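Local structure of sister chromatid cohesion protein (5T8V) at residues A171-T176 with E181-L186. The protein probably acts as a cohesin loader that associates with chromatin, this chain being the C-terminal, HEAT-repeat part of the longer Scc2 protein. Residues are numbered along the deposited sequence; the frame is centred on the assembly and turned at random.
Sequences AELRNT and ELFKAL
Phe183 packs against Asn175 and Leu173 where the chain leaves helix 149-172 and turns into the short helix 180-187. The contact lies in the connection between these two helices of a largely helical HEAT-repeat protein, far from the centre of the chain. Asn175 is the centre of an inverse gamma turn there. No hydrogen bond joins the two segments; the contact is van der Waals packing, of side chains on each other and on backbone atoms. Leu173 is the first residue to leave the helical path. Its CG lies anti to the backbone N (chi1 -170°), beside its own carbonyl carbon, and the CD2 branch reaches the second helix. There Leu173 CD2 meets Phe183 CA at 3.7 Å and Leu186 CD1 at 3.8 Å. Leu182 CG adds a flank, 4.0 Å from Leu173 CD2. Val244, from a loop, also touches Leu173 and Leu186.

Phe183 CD2 comes to 3.5 Å from Arg174 C. Asn175 CB sits over the centre of one face in a CH-pi contact, 4.0 Å from the centroid of the Phe183 ring and only 5° off the ring normal. The Asn175 amide is tilted 33° from the ring plane, and Asn175 ND2 comes to 3.4 Å from Phe183 CD1. Leu173 O lies at the ring edge. With an alanine at Phe183, Asn175 CB would probably lose the ring face it rests on, opening a gap beside the turn. Lys184 borders the Asn175 amide through its CE, while its NZ forms a salt bridge with Glu180.

Arg174 points its CB away from the helix and folds back on its own segment. Its NH2 bonds to Glu235 O. Arg174 NH1 donates two bonds to backbone oxygens: an almost straight one to Ala171 O at 2.6 Å, and one to Leu173 O, reached from above the carbonyl plane.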
# COMPACT_ATOMS: atom_id res chain seq x y z
N ALA A 171 44.66 -16.68 16.69
CA ALA A 171 43.71 -15.75 16.08
C ALA A 171 42.72 -15.23 17.11
O ALA A 171 42.37 -14.05 17.11
CB ALA A 171 42.98 -16.43 14.93
N GLU A 172 42.26 -16.10 18.02
CA GLU A 172 41.23 -15.73 18.98
C GLU A 172 41.77 -14.97 20.18
O GLU A 172 40.99 -14.31 20.88
CB GLU A 172 40.48 -16.97 19.46
CG GLU A 172 39.78 -17.74 18.35
CD GLU A 172 38.91 -18.86 18.88
OE1 GLU A 172 38.79 -18.99 20.12
OE2 GLU A 172 38.35 -19.62 18.06
N LEU A 173 43.07 -15.05 20.44
CA LEU A 173 43.63 -14.45 21.65
C LEU A 173 43.51 -12.94 21.61
O LEU A 173 43.89 -12.30 20.63
CB LEU A 173 45.10 -14.85 21.81
CG LEU A 173 45.71 -14.48 23.16
CD1 LEU A 173 45.19 -15.41 24.25
CD2 LEU A 173 47.23 -14.53 23.09
N ARG A 174 42.99 -12.36 22.70
CA ARG A 174 42.81 -10.93 22.83
C ARG A 174 43.60 -10.41 24.02
O ARG A 174 44.19 -11.17 24.79
CB ARG A 174 41.33 -10.58 22.97
CG ARG A 174 40.48 -10.98 21.78
CD ARG A 174 40.84 -10.17 20.53
NE ARG A 174 40.06 -10.59 19.37
CZ ARG A 174 40.41 -11.57 18.54
NH1 ARG A 174 41.53 -12.25 18.73
NH2 ARG A 174 39.63 -11.87 17.51
N ASN A 175 43.60 -9.08 24.16
CA ASN A 175 44.36 -8.42 25.22
C ASN A 175 43.45 -8.15 26.42
O ASN A 175 43.15 -7.02 26.78
CB ASN A 175 44.98 -7.13 24.68
CG ASN A 175 46.13 -6.64 25.53
OD1 ASN A 175 46.14 -6.82 26.75
ND2 ASN A 175 47.12 -6.03 24.89
N THR A 176 43.01 -9.25 27.03
CA THR A 176 42.14 -9.21 28.19
C THR A 176 42.97 -9.35 29.47
O THR A 176 44.04 -9.97 29.47
CB THR A 176 41.10 -10.33 28.13
OG1 THR A 176 40.45 -10.30 26.85
CG2 THR A 176 40.05 -10.17 29.23
N GLU A 181 48.99 -11.13 29.91
CA GLU A 181 50.41 -11.49 29.93
C GLU A 181 50.78 -12.33 28.71
O GLU A 181 51.78 -12.05 28.03
CB GLU A 181 50.74 -12.23 31.22
CG GLU A 181 52.22 -12.37 31.50
CD GLU A 181 52.50 -13.16 32.76
OE1 GLU A 181 51.54 -13.61 33.41
OE2 GLU A 181 53.69 -13.33 33.10
N LEU A 182 49.99 -13.37 28.43
CA LEU A 182 50.28 -14.22 27.28
C LEU A 182 50.24 -13.42 25.98
O LEU A 182 51.11 -13.58 25.11
CB LEU A 182 49.28 -15.37 27.22
CG LEU A 182 49.35 -16.28 25.99
CD1 LEU A 182 50.76 -16.82 25.78
CD2 LEU A 182 48.35 -17.42 26.11
N PHE A 183 49.24 -12.55 25.83
CA PHE A 183 49.13 -11.73 24.63
C PHE A 183 50.41 -10.93 24.40
O PHE A 183 50.99 -10.95 23.31
CB PHE A 183 47.93 -10.79 24.73
CG PHE A 183 47.75 -9.91 23.53
CD1 PHE A 183 48.50 -8.75 23.38
CD2 PHE A 183 46.82 -10.22 22.55
CE1 PHE A 183 48.34 -7.94 22.28
CE2 PHE A 183 46.65 -9.40 21.45
CZ PHE A 183 47.41 -8.26 21.31
N LYS A 184 50.87 -10.21 25.43
CA LYS A 184 52.06 -9.39 25.25
C LYS A 184 53.31 -10.25 25.06
O LYS A 184 54.23 -9.86 24.34
CB LYS A 184 52.22 -8.44 26.43
CG LYS A 184 50.92 -7.70 26.75
CD LYS A 184 51.14 -6.38 27.47
CE LYS A 184 49.81 -5.68 27.70
NZ LYS A 184 49.93 -4.43 28.50
N ALA A 185 53.33 -11.44 25.67
CA ALA A 185 54.46 -12.34 25.50
C ALA A 185 54.61 -12.78 24.05
O ALA A 185 55.69 -12.66 23.46
CB ALA A 185 54.30 -13.55 26.42
N LEU A 186 53.53 -13.30 23.45
CA LEU A 186 53.59 -13.72 22.05
C LEU A 186 53.82 -12.52 21.13
O LEU A 186 54.59 -12.61 20.15
CB LEU A 186 52.29 -14.44 21.68
CG LEU A 186 52.05 -15.78 22.37
CD1 LEU A 186 50.58 -16.15 22.33
CD2 LEU A 186 52.89 -16.87 21.71